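Local structure of ribose-phosphate pyrophosphokinase (Thermus thermophilus, 7PN0) at residues A[3-8]-A[24-29]; A[188-193]-A[232-237]; A[146-151]-A[180-185]; A[269-274]-A[283-288]. The protein catalyses the transfer of a diphosphate group from ATP to ribose 5-phosphate, yielding phosphoribosyl diphosphate (PRPP) and AMP. All blocks are in the same frame, centred on the assembly; numbering follows the deposited sequence.

Contact 1: A[3-8]-A[24-29]; sequences LLIFSG and LPLGKS
Ile5 and Gly27 join the two backbones directly, with Gly27 N donating to Ile5 O at 2.6 Å. Segment 24-29 runs beside strand 3-7 in the same general sense but diverges from it by 48°, and the closest CA pair, Phe6 and Gly27, is 4.9 Å apart. Two waters bridge the two segments beside this bond. One accepts from Ile5 N and donates to Pro25 O; the other accepts from Ser7 N, donates to Gly27 O and is also hydrogen-bonded to Ser29 OG. Strand 3-7 is an outermost strand, within this chain, of the five-stranded parallel sheet of the N-terminal PRTase-like domain. Segment 24-29 is the return from helix 12-21, brought back along that strand and leading into strand 29-33, which starts at Ser29. On the helix side, Leu26 crosses Ile5 at about a right angle, its CD2 4.0 Å from Ile5 CG1 and 3.5 Å from Ile5 O, while its CD1 lies against Ser7 CB. Leu3 and Leu24 likewise cross, with Leu24 CD1 3.7 Å from Leu3 CG. Phe6 has CG anti to its own carbonyl carbon (chi1 -54°), and its ring reaches Gly27, where CE2 lies 3.6 Å from Gly27 CA; glycine brings no side chain into this close approach. The same ring meets Tyr43 edge-to-face.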
loop_
_atom_site.group_PDB
_atom_site.type_symbol
_atom_site.label_atom_id
_atom_site.label_comp_id
_atom_site.label_asym_id
_atom_site.label_seq_id
_atom_site.Cartn_x
_atom_site.Cartn_y
_atom_site.Cartn_z
ATOM N N LEU A 3 -15.181 -22.045 11.797
ATOM C CA LEU A 3 -14.493 -22.555 10.603
ATOM C C LEU A 3 -15.539 -22.767 9.497
ATOM O O LEU A 3 -16.474 -23.528 9.688
ATOM C CB LEU A 3 -13.806 -23.850 11.033
ATOM C CG LEU A 3 -13.130 -24.653 9.924
ATOM C CD1 LEU A 3 -12.166 -23.802 9.124
ATOM C CD2 LEU A 3 -12.394 -25.841 10.534
ATOM N N LEU A 4 -15.371 -22.152 8.341
ATOM C CA LEU A 4 -16.348 -22.170 7.245
ATOM C C LEU A 4 -15.633 -22.512 5.943
ATOM O O LEU A 4 -14.587 -21.893 5.612
ATOM C CB LEU A 4 -17.009 -20.805 7.159
ATOM C CG LEU A 4 -17.792 -20.341 8.399
ATOM C CD1 LEU A 4 -18.429 -18.987 8.125
ATOM C CD2 LEU A 4 -18.898 -21.332 8.759
ATOM N N ILE A 5 -16.177 -23.465 5.198
ATOM C CA ILE A 5 -15.514 -23.903 3.951
ATOM C C ILE A 5 -16.508 -23.723 2.812
ATOM O O ILE A 5 -17.712 -24.007 3.014
ATOM C CB ILE A 5 -14.905 -25.313 4.101
ATOM C CG1 ILE A 5 -14.325 -25.830 2.794
ATOM C CG2 ILE A 5 -15.838 -26.316 4.756
ATOM C CD1 ILE A 5 -13.216 -26.831 3.009
ATOM N N PHE A 6 -16.026 -23.143 1.711
ATOM C CA PHE A 6 -16.790 -22.917 0.464
ATOM C C PHE A 6 -15.992 -23.413 -0.726
ATOM O O PHE A 6 -14.780 -23.629 -0.603
ATOM C CB PHE A 6 -17.123 -21.434 0.297
ATOM C CG PHE A 6 -17.828 -20.841 1.489
ATOM C CD1 PHE A 6 -17.116 -20.326 2.552
ATOM C CD2 PHE A 6 -19.212 -20.774 1.525
ATOM C CE1 PHE A 6 -17.779 -19.806 3.656
ATOM C CE2 PHE A 6 -19.856 -20.204 2.603
ATOM C CZ PHE A 6 -19.149 -19.752 3.678
ATOM N N SER A 7 -16.656 -23.515 -1.880
ATOM C CA SER A 7 -16.074 -24.073 -3.119
ATOM C C SER A 7 -16.470 -23.158 -4.263
ATOM O O SER A 7 -17.603 -22.660 -4.268
ATOM C CB SER A 7 -16.528 -25.494 -3.348
ATOM O OG SER A 7 -15.988 -26.056 -4.543
ATOM N N GLY A 8 -15.557 -22.958 -5.195
ATOM C CA GLY A 8 -15.913 -22.506 -6.541
ATOM C C GLY A 8 -16.393 -23.683 -7.368
ATOM O O GLY A 8 -16.708 -24.731 -6.756
ATOM N N LEU A 24 -17.961 -31.017 8.836
ATOM C CA LEU A 24 -18.631 -29.709 8.609
ATOM C C LEU A 24 -19.404 -29.783 7.313
ATOM O O LEU A 24 -19.057 -30.542 6.431
ATOM C CB LEU A 24 -17.576 -28.603 8.529
ATOM C CG LEU A 24 -16.857 -28.289 9.826
ATOM C CD1 LEU A 24 -15.800 -27.198 9.608
ATOM C CD2 LEU A 24 -17.843 -27.858 10.885
ATOM N N PRO A 25 -20.482 -29.006 7.145
ATOM C CA PRO A 25 -21.152 -28.948 5.859
ATOM C C PRO A 25 -20.315 -28.070 4.916
ATOM O O PRO A 25 -19.520 -27.271 5.382
ATOM C CB PRO A 25 -22.504 -28.333 6.265
ATOM C CG PRO A 25 -22.126 -27.382 7.372
ATOM C CD PRO A 25 -21.098 -28.153 8.163
ATOM N N LEU A 26 -20.441 -28.274 3.616
ATOM C CA LEU A 26 -19.898 -27.320 2.623
ATOM C C LEU A 26 -20.776 -26.077 2.631
ATOM O O LEU A 26 -22.027 -26.192 2.441
ATOM C CB LEU A 26 -19.887 -27.976 1.243
ATOM C CG LEU A 26 -18.801 -27.573 0.239
ATOM C CD1 LEU A 26 -19.396 -27.049 -1.033
ATOM C CD2 LEU A 26 -17.708 -26.681 0.767
ATOM N N GLY A 27 -20.192 -24.926 2.940
ATOM C CA GLY A 27 -20.921 -23.655 2.960
ATOM C C GLY A 27 -21.691 -23.423 1.674
ATOM O O GLY A 27 -21.250 -23.880 0.621
ATOM N N LYS A 28 -22.829 -22.729 1.746
ATOM C CA LYS A 28 -23.704 -22.485 0.580
ATOM C C LYS A 28 -23.258 -21.196 -0.117
ATOM O O LYS A 28 -23.305 -20.099 0.504
ATOM C CB LYS A 28 -25.183 -22.436 0.996
ATOM C CG LYS A 28 -25.772 -23.793 1.364
ATOM C CD LYS A 28 -27.169 -23.723 2.014
ATOM C CE LYS A 28 -27.196 -24.072 3.501
ATOM N NZ LYS A 28 -26.767 -22.938 4.375
ATOM N N SER A 29 -22.832 -21.301 -1.364
ATOM C CA SER A 29 -22.557 -20.097 -2.192
ATOM C C SER A 29 -23.019 -20.355 -3.609
ATOM O O SER A 29 -22.903 -21.518 -4.051
ATOM C CB SER A 29 -21.098 -19.731 -2.176
ATOM O OG SER A 29 -20.305 -20.835 -2.566
HETATM O O HOH W 1 -18.622 -24.781 6.244
HETATM O O HOH W 2 -19.597 -23.140 -1.554
#

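Contact 2: A[188-193]-A[232-237]; sequences AFIDKE and EALMQA
Ile190 of strand 187-194 packs against Ala233 and Leu234 of the last turn of helix 225-236 and Ala237 just beyond it, where the helix passes over the strand with axes 9.4 Å apart and directions 108° from each other. No hydrogen bond crosses the contact; it is made mainly by methyl and methylene groups, and the small side chain of Ala233 is consistent with the CA atoms of Lys192 and Ala233 being 6.5 Å apart. Ile190 carries most of it through a single atom. Its side chain is extended at chi2 (163°), and the terminal CD1 lies among several groups: 3.7 Å from Ala233 CB, 4.0 Å from Ala237 CB and, more distantly, 4.2 Å from Leu234 CD2. The same methyl also comes within 3.4 Å of Ala233 O, a carbonyl already engaged by Ala237 N in the last helical turn. Lys192, two residues further along and on the same side of the strand, uses only the base of its side chain here. Its CB is 3.8 Å from Ala233 CB, so that the alanine methyl touches both strand residues. The lysine chain then bends at chi2 (98°) and its end leads away from segment 232-237, NZ forming a salt bridge with Glu229 one turn earlier in the same helix. Helix 225-236 lies over part of one side of the mixed sheet of the second PRTase-like domain: besides strand 187-194, Leu234 touches Val166 of strand 163-167 and Ala214 and Ile216 of strand 213-218, and Gln236 touches Val202 of strand 200-206.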
loop_
_atom_site.group_PDB
_atom_site.type_symbol
_atom_site.label_atom_id
_atom_site.label_comp_id
_atom_site.label_asym_id
_atom_site.label_seq_id
_atom_site.Cartn_x
_atom_site.Cartn_y
_atom_site.Cartn_z
ATOM N N ALA A 188 17.715 -44.126 -10.891
ATOM C CA ALA A 188 18.364 -44.178 -12.214
ATOM C C ALA A 188 18.015 -42.896 -12.952
ATOM O O ALA A 188 17.045 -42.238 -12.551
ATOM C CB ALA A 188 17.918 -45.396 -12.976
ATOM N N PHE A 189 18.764 -42.590 -14.005
ATOM C CA PHE A 189 18.507 -41.444 -14.901
ATOM C C PHE A 189 18.483 -41.967 -16.330
ATOM O O PHE A 189 19.422 -42.701 -16.729
ATOM C CB PHE A 189 19.555 -40.342 -14.684
ATOM C CG PHE A 189 19.270 -39.107 -15.498
ATOM C CD1 PHE A 189 19.680 -39.000 -16.811
ATOM C CD2 PHE A 189 18.508 -38.087 -14.963
ATOM C CE1 PHE A 189 19.336 -37.891 -17.576
ATOM C CE2 PHE A 189 18.182 -36.971 -15.721
ATOM C CZ PHE A 189 18.581 -36.884 -17.032
ATOM N N ILE A 190 17.516 -41.534 -17.126
ATOM C CA ILE A 190 17.478 -41.922 -18.558
ATOM C C ILE A 190 17.491 -40.641 -19.400
ATOM O O ILE A 190 16.549 -39.832 -19.342
ATOM C CB ILE A 190 16.331 -42.921 -18.840
ATOM C CG1 ILE A 190 16.461 -43.554 -20.233
ATOM C CG2 ILE A 190 14.951 -42.295 -18.621
ATOM C CD1 ILE A 190 15.617 -44.836 -20.436
ATOM N N ASP A 191 18.633 -40.390 -20.038
ATOM C CA ASP A 191 18.820 -39.272 -20.995
ATOM C C ASP A 191 18.251 -39.776 -22.321
ATOM O O ASP A 191 18.818 -40.752 -22.870
ATOM C CB ASP A 191 20.293 -38.844 -21.053
ATOM C CG ASP A 191 20.581 -37.712 -22.028
ATOM O OD1 ASP A 191 19.771 -36.766 -22.112
ATOM O OD2 ASP A 191 21.608 -37.789 -22.702
ATOM N N LYS A 192 17.147 -39.187 -22.771
ATOM C CA LYS A 192 16.468 -39.527 -24.044
ATOM C C LYS A 192 16.239 -38.258 -24.876
ATOM O O LYS A 192 16.398 -37.149 -24.325
ATOM C CB LYS A 192 15.169 -40.275 -23.753
ATOM C CG LYS A 192 14.392 -39.794 -22.534
ATOM C CD LYS A 192 13.267 -38.848 -22.877
ATOM C CE LYS A 192 12.947 -37.917 -21.731
ATOM N NZ LYS A 192 11.755 -37.099 -22.015
ATOM N N GLU A 193 15.934 -38.441 -26.168
ATOM C CA GLU A 193 15.714 -37.361 -27.174
ATOM C C GLU A 193 14.517 -37.743 -28.047
ATOM O O GLU A 193 14.536 -38.868 -28.603
ATOM C CB GLU A 193 16.915 -37.180 -28.114
ATOM C CG GLU A 193 18.225 -36.833 -27.423
ATOM C CD GLU A 193 18.528 -35.355 -27.200
ATOM O OE1 GLU A 193 17.785 -34.502 -27.733
ATOM O OE2 GLU A 193 19.531 -35.060 -26.499
ATOM N N GLU A 232 8.449 -44.849 -23.106
ATOM C CA GLU A 232 8.977 -45.423 -24.379
ATOM C C GLU A 232 10.482 -45.650 -24.229
ATOM O O GLU A 232 10.949 -46.756 -24.553
ATOM C CB GLU A 232 8.689 -44.511 -25.575
ATOM C CG GLU A 232 7.266 -44.580 -26.103
ATOM C CD GLU A 232 7.120 -43.914 -27.466
ATOM O OE1 GLU A 232 8.145 -43.471 -28.039
ATOM O OE2 GLU A 232 5.993 -43.831 -27.953
ATOM N N ALA A 233 11.223 -44.647 -23.739
ATOM C CA ALA A 233 12.682 -44.737 -23.498
ATOM C C ALA A 233 12.984 -45.932 -22.589
ATOM O O ALA A 233 13.966 -46.639 -22.854
ATOM C CB ALA A 233 13.219 -43.475 -22.879
ATOM N N LEU A 234 12.190 -46.115 -21.531
ATOM C CA LEU A 234 12.438 -47.126 -20.473
ATOM C C LEU A 234 12.163 -48.523 -21.037
ATOM O O LEU A 234 12.933 -49.451 -20.722
ATOM C CB LEU A 234 11.547 -46.826 -19.262
ATOM C CG LEU A 234 12.162 -45.870 -18.242
ATOM C CD1 LEU A 234 11.096 -45.319 -17.279
ATOM C CD2 LEU A 234 13.283 -46.558 -17.459
ATOM N N MET A 235 11.134 -48.674 -21.859
ATOM C CA MET A 235 10.870 -49.986 -22.504
ATOM C C MET A 235 11.975 -50.244 -23.550
ATOM O O MET A 235 12.438 -51.383 -23.629
ATOM C CB MET A 235 9.480 -50.053 -23.131
ATOM C CG MET A 235 8.327 -49.905 -22.126
ATOM S SD MET A 235 8.443 -50.878 -20.582
ATOM C CE MET A 235 8.088 -52.523 -21.211
ATOM N N GLN A 236 12.480 -49.222 -24.244
ATOM C CA GLN A 236 13.616 -49.406 -25.197
ATOM C C GLN A 236 14.874 -49.808 -24.418
ATOM O O GLN A 236 15.677 -50.546 -25.003
ATOM C CB GLN A 236 13.891 -48.165 -26.053
ATOM C CG GLN A 236 12.871 -47.940 -27.159
ATOM C CD GLN A 236 12.880 -46.519 -27.687
ATOM O OE1 GLN A 236 13.845 -45.763 -27.536
ATOM N NE2 GLN A 236 11.778 -46.131 -28.304
ATOM N N ALA A 237 15.060 -49.346 -23.166
ATOM C CA ALA A 237 16.219 -49.717 -22.308
ATOM C C ALA A 237 15.944 -51.049 -21.598
ATOM O O ALA A 237 16.769 -51.424 -20.727
ATOM C CB ALA A 237 16.553 -48.638 -21.295
#

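Contact 3: A[146-151]-A[180-185]; sequences AEPVIA and ARRLGL. With SO4 (sulfate ion), chain F.
Glu147 and Arg182 join the first turn of helix 147-157 to the last turns of helix 173-183, two helices that are linked through strand 163-167 in the alpha/beta fold of the second PRTase-like domain. The tight part is a side-on salt bridge in which two guanidinium nitrogens grip one carboxylate oxygen. Arg182 is extended from CG to NE (chi3 -177°). Its NE donates at 2.8 Å to the anti lone pair of Glu147 OE1, and Arg182 NH2 reaches the same OE1 at 3.0 Å from 30° out of the carboxylate plane. The two side chains cross at about a right angle, and their flat groups are turned 69° from each other, although OE1 stays in the guanidinium plane. One guanidinium face rests on the start of helix 147-157, with Pro148 N over its centre and Pro148 CG 4.0 Å from Arg182 NH1. Arg182 NH2 also donates to Thr308 O, which ties the C-terminal part of the chain to this pair. Next to the salt bridge, Ala151 CB sits 3.9 Å from Arg182 CD and 4.0 Å from Leu183 CD2. The outer side is looser. The exposed Arg181 stays 5.9 Å away, measured from its NH1 to Glu147 OE1, too far for a salt bridge, although its charge may still favour the carboxylate. At the N-terminal start of helix 147-157, Ala146 N donates at 2.9 Å to O2 of a sulfate, probably from the crystallisation liquor.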
loop_
_atom_site.group_PDB
_atom_site.type_symbol
_atom_site.label_atom_id
_atom_site.label_comp_id
_atom_site.label_asym_id
_atom_site.label_seq_id
_atom_site.Cartn_x
_atom_site.Cartn_y
_atom_site.Cartn_z
ATOM N N ALA A 146 2.908 -33.883 -1.614
ATOM C CA ALA A 146 2.290 -35.174 -2.029
ATOM C C ALA A 146 3.271 -36.328 -1.829
ATOM O O ALA A 146 2.849 -37.473 -2.057
ATOM C CB ALA A 146 1.841 -35.134 -3.455
ATOM N N GLU A 147 4.499 -36.062 -1.382
ATOM C CA GLU A 147 5.518 -37.131 -1.235
ATOM C C GLU A 147 4.950 -38.331 -0.464
ATOM O O GLU A 147 5.076 -39.455 -0.929
ATOM C CB GLU A 147 6.771 -36.629 -0.518
ATOM C CG GLU A 147 7.771 -35.904 -1.414
ATOM C CD GLU A 147 9.069 -35.571 -0.682
ATOM O OE1 GLU A 147 9.411 -36.274 0.292
ATOM O OE2 GLU A 147 9.735 -34.615 -1.093
ATOM N N PRO A 148 4.378 -38.186 0.759
ATOM C CA PRO A 148 3.929 -39.361 1.510
ATOM C C PRO A 148 2.808 -40.121 0.781
ATOM O O PRO A 148 2.824 -41.351 0.793
ATOM C CB PRO A 148 3.476 -38.785 2.861
ATOM C CG PRO A 148 4.237 -37.470 2.959
ATOM C CD PRO A 148 4.253 -36.956 1.545
ATOM N N VAL A 149 1.880 -39.414 0.113
ATOM C CA VAL A 149 0.703 -40.094 -0.486
ATOM C C VAL A 149 1.190 -40.855 -1.725
ATOM O O VAL A 149 0.685 -41.998 -1.976
ATOM C CB VAL A 149 -0.441 -39.110 -0.805
ATOM C CG1 VAL A 149 -1.483 -39.743 -1.709
ATOM C CG2 VAL A 149 -1.131 -38.612 0.470
ATOM N N ILE A 150 2.129 -40.285 -2.482
ATOM C CA ILE A 150 2.640 -40.911 -3.751
ATOM C C ILE A 150 3.495 -42.132 -3.393
ATOM O O ILE A 150 3.352 -43.198 -4.060
ATOM C CB ILE A 150 3.411 -39.884 -4.602
ATOM C CG1 ILE A 150 2.448 -38.852 -5.189
ATOM C CG2 ILE A 150 4.267 -40.552 -5.681
ATOM C CD1 ILE A 150 3.092 -37.813 -6.054
ATOM N N ALA A 151 4.362 -42.007 -2.400
ATOM C CA ALA A 151 5.202 -43.138 -1.940
ATOM C C ALA A 151 4.292 -44.273 -1.386
ATOM O O ALA A 151 4.516 -45.455 -1.713
ATOM C CB ALA A 151 6.213 -42.631 -0.943
ATOM N N ALA A 180 12.647 -42.252 -4.091
ATOM C CA ALA A 180 13.601 -43.380 -3.995
ATOM C C ALA A 180 13.967 -43.596 -2.531
ATOM O O ALA A 180 14.027 -44.774 -2.088
ATOM C CB ALA A 180 14.819 -43.116 -4.850
ATOM N N ARG A 181 14.290 -42.532 -1.810
ATOM C CA ARG A 181 14.732 -42.648 -0.401
ATOM C C ARG A 181 13.557 -43.183 0.434
ATOM O O ARG A 181 13.817 -44.014 1.314
ATOM C CB ARG A 181 15.326 -41.329 0.111
ATOM C CG ARG A 181 16.697 -41.001 -0.489
ATOM C CD ARG A 181 17.412 -39.766 0.079
ATOM N NE ARG A 181 16.485 -38.661 0.328
ATOM C CZ ARG A 181 16.198 -37.660 -0.515
ATOM N NH1 ARG A 181 15.294 -36.767 -0.161
ATOM N NH2 ARG A 181 16.788 -37.548 -1.699
ATOM N N ARG A 182 12.327 -42.741 0.155
ATOM C CA ARG A 182 11.112 -43.150 0.911
ATOM C C ARG A 182 10.807 -44.639 0.709
ATOM O O ARG A 182 10.358 -45.278 1.692
ATOM C CB ARG A 182 9.899 -42.315 0.500
ATOM C CG ARG A 182 9.835 -40.963 1.182
ATOM C CD ARG A 182 8.691 -40.128 0.627
ATOM N NE ARG A 182 8.706 -38.820 1.239
ATOM C CZ ARG A 182 8.255 -38.523 2.458
ATOM N NH1 ARG A 182 7.737 -39.436 3.272
ATOM N NH2 ARG A 182 8.382 -37.287 2.881
ATOM N N LEU A 183 11.020 -45.163 -0.500
ATOM C CA LEU A 183 10.744 -46.585 -0.855
ATOM C C LEU A 183 11.979 -47.493 -0.732
ATOM O O LEU A 183 11.819 -48.686 -1.013
ATOM C CB LEU A 183 10.234 -46.626 -2.291
ATOM C CG LEU A 183 8.943 -45.861 -2.524
ATOM C CD1 LEU A 183 8.417 -46.122 -3.919
ATOM C CD2 LEU A 183 7.899 -46.259 -1.486
ATOM N N GLY A 184 13.161 -46.952 -0.403
ATOM C CA GLY A 184 14.414 -47.718 -0.252
ATOM C C GLY A 184 14.838 -48.312 -1.569
ATOM O O GLY A 184 15.254 -49.453 -1.590
ATOM N N LEU A 185 14.740 -47.547 -2.639
ATOM C CA LEU A 185 14.960 -48.013 -4.020
ATOM C C LEU A 185 16.181 -47.292 -4.572
ATOM O O LEU A 185 16.497 -46.163 -4.165
ATOM C CB LEU A 185 13.733 -47.669 -4.864
ATOM C CG LEU A 185 12.678 -48.745 -5.142
ATOM C CD1 LEU A 185 12.662 -49.878 -4.137
ATOM C CD2 LEU A 185 11.306 -48.113 -5.276
HETATM S S SO4 F . 6.111 -32.159 -3.548
HETATM O O1 SO4 F . 6.652 -32.051 -2.216
HETATM O O2 SO4 F . 4.719 -32.540 -3.430
HETATM O O3 SO4 F . 6.834 -33.199 -4.319
HETATM O O4 SO4 F . 6.189 -30.901 -4.209
#

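Contact 4: A[269-274]-A[283-288]; sequences ATDTCP and TLTVAP
Asp271 supplies the main polar link, spreading its carboxylate over two neighbouring donors just before helix 287-299. Its CG stands between the backbone N and the carbonyl carbon (chi1 50°). Asp271 OD1 accepts from Val286 N at 2.9 Å and OD2 from Thr285 OG1 at 2.7 Å, each met on the syn side and 23° out of the carboxylate plane. Thr285 OG1 in turn accepts from Ala287 N at 3.3 Å, an ST turn leading into the helix, with Val286 at the N-cap position. A second ST turn lies across the contact, where Thr270 OG1 accepts from Thr272 N; this hydroxyl is also hydrogen-bonded to Thr247 O. Among backbone atoms, Leu284 N donates to Ala269 O at 2.9 Å, part of the parallel pairing of Ala269 with Thr283. Apolar contacts centre on Val286. Its CG1 lies 3.5 Å from Thr270 CG2, the two side chains crossing at about a right angle, and its CG2 approaches Thr272 CG2 obliquely at 4.1 Å. Strand 281-284 is an edge strand, within this chain, of the mixed sheet, next to 266-270. Leu284 packs on Val149 and Tyr153 of helix 147-157, Asp271 and Ala287 meet Leu14 of helix 12-21, and Val286 reaches Met126 of strand 122-126.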
loop_
_atom_site.group_PDB
_atom_site.type_symbol
_atom_site.label_atom_id
_atom_site.label_comp_id
_atom_site.label_asym_id
_atom_site.label_seq_id
_atom_site.Cartn_x
_atom_site.Cartn_y
_atom_site.Cartn_z
ATOM N N ALA A 269 -2.635 -40.096 -9.855
ATOM C CA ALA A 269 -2.543 -38.658 -9.544
ATOM C C ALA A 269 -3.513 -38.385 -8.415
ATOM O O ALA A 269 -4.408 -39.224 -8.176
ATOM C CB ALA A 269 -2.826 -37.863 -10.767
ATOM N N THR A 270 -3.332 -37.277 -7.698
ATOM C CA THR A 270 -4.273 -36.913 -6.628
ATOM C C THR A 270 -5.541 -36.332 -7.278
ATOM O O THR A 270 -5.645 -36.213 -8.553
ATOM C CB THR A 270 -3.630 -35.935 -5.630
ATOM O OG1 THR A 270 -3.665 -34.658 -6.282
ATOM C CG2 THR A 270 -2.257 -36.365 -5.174
ATOM N N ASP A 271 -6.443 -35.873 -6.425
ATOM C CA ASP A 271 -7.708 -35.250 -6.851
ATOM C C ASP A 271 -7.593 -33.735 -6.655
ATOM O O ASP A 271 -8.626 -33.084 -6.529
ATOM C CB ASP A 271 -8.915 -35.885 -6.152
ATOM C CG ASP A 271 -8.844 -36.028 -4.637
ATOM O OD1 ASP A 271 -7.827 -35.630 -4.035
ATOM O OD2 ASP A 271 -9.830 -36.549 -4.057
ATOM N N THR A 272 -6.390 -33.157 -6.649
ATOM C CA THR A 272 -6.280 -31.660 -6.669
ATOM C C THR A 272 -7.083 -31.114 -7.862
ATOM O O THR A 272 -7.666 -29.997 -7.779
ATOM C CB THR A 272 -4.826 -31.164 -6.757
ATOM O OG1 THR A 272 -4.201 -31.761 -7.881
ATOM C CG2 THR A 272 -3.984 -31.425 -5.535
ATOM N N CYS A 273 -7.081 -31.861 -8.965
ATOM C CA CYS A 273 -7.911 -31.646 -10.164
ATOM C C CYS A 273 -8.915 -32.782 -10.234
ATOM O O CYS A 273 -8.593 -33.907 -9.850
ATOM C CB CYS A 273 -7.073 -31.682 -11.434
ATOM S SG CYS A 273 -5.712 -30.483 -11.367
ATOM N N PRO A 274 -10.147 -32.517 -10.689
ATOM C CA PRO A 274 -11.168 -33.567 -10.759
ATOM C C PRO A 274 -10.665 -34.700 -11.643
ATOM O O PRO A 274 -10.238 -34.458 -12.764
ATOM C CB PRO A 274 -12.370 -32.873 -11.400
ATOM C CG PRO A 274 -12.185 -31.426 -11.006
ATOM C CD PRO A 274 -10.690 -31.188 -11.017
ATOM N N THR A 283 -6.747 -42.750 -8.699
ATOM C CA THR A 283 -6.853 -41.510 -7.905
ATOM C C THR A 283 -6.311 -41.716 -6.494
ATOM O O THR A 283 -6.641 -42.715 -5.851
ATOM C CB THR A 283 -8.295 -41.015 -7.879
ATOM O OG1 THR A 283 -8.683 -40.743 -9.218
ATOM C CG2 THR A 283 -8.435 -39.766 -7.030
ATOM N N LEU A 284 -5.502 -40.769 -6.024
ATOM C CA LEU A 284 -4.914 -40.764 -4.672
ATOM C C LEU A 284 -5.521 -39.546 -3.965
ATOM O O LEU A 284 -5.114 -38.390 -4.259
ATOM C CB LEU A 284 -3.384 -40.662 -4.735
ATOM C CG LEU A 284 -2.661 -41.556 -5.751
ATOM C CD1 LEU A 284 -1.166 -41.246 -5.761
ATOM C CD2 LEU A 284 -2.906 -43.048 -5.451
ATOM N N THR A 285 -6.521 -39.749 -3.127
ATOM C CA THR A 285 -7.270 -38.595 -2.572
ATOM C C THR A 285 -6.368 -37.812 -1.601
ATOM O O THR A 285 -5.631 -38.407 -0.808
ATOM C CB THR A 285 -8.619 -38.988 -1.978
ATOM O OG1 THR A 285 -9.177 -37.699 -1.704
ATOM C CG2 THR A 285 -8.537 -39.864 -0.751
ATOM N N VAL A 286 -6.410 -36.485 -1.692
ATOM C CA VAL A 286 -5.693 -35.593 -0.746
ATOM C C VAL A 286 -6.733 -34.791 0.030
ATOM O O VAL A 286 -6.330 -33.903 0.783
ATOM C CB VAL A 286 -4.676 -34.694 -1.478
ATOM C CG1 VAL A 286 -3.485 -35.507 -1.959
ATOM C CG2 VAL A 286 -5.315 -33.954 -2.625
ATOM N N ALA A 287 -8.017 -35.105 -0.094
ATOM C CA ALA A 287 -9.055 -34.449 0.746
ATOM C C ALA A 287 -8.719 -34.572 2.235
ATOM O O ALA A 287 -8.781 -33.585 2.988
ATOM C CB ALA A 287 -10.420 -35.023 0.406
ATOM N N PRO A 288 -8.300 -35.754 2.760
ATOM C CA PRO A 288 -7.995 -35.861 4.183
ATOM C C PRO A 288 -6.794 -35.020 4.627
ATOM O O PRO A 288 -6.809 -34.465 5.689
ATOM C CB PRO A 288 -7.697 -37.354 4.424
ATOM C CG PRO A 288 -8.394 -38.037 3.238
ATOM C CD PRO A 288 -8.249 -37.058 2.068
#

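In the fold
The four contacts are spread along both PRTase-like halves of the chain. Contacts 1 and 2 lie on opposite sides of its centre, their own centres 46 Å apart. Contacts 3 and 4 touch directly, Val149 CG1 packing 3.7 Å from Leu284 CB. Contact 4 also lies near the N-terminal half, with nearest atoms about 8 Å from those of contact 1; helix 12-21 meets side chains of both. Contacts 2 and 4 reach the same mixed sheet, their centres 28 Å apart. Contact 3 leads straight into contact 2, helix 173-183 being followed by strand 187-194. The side chain of Lys192 in contact 2 is about 11 Å from a bound ADP.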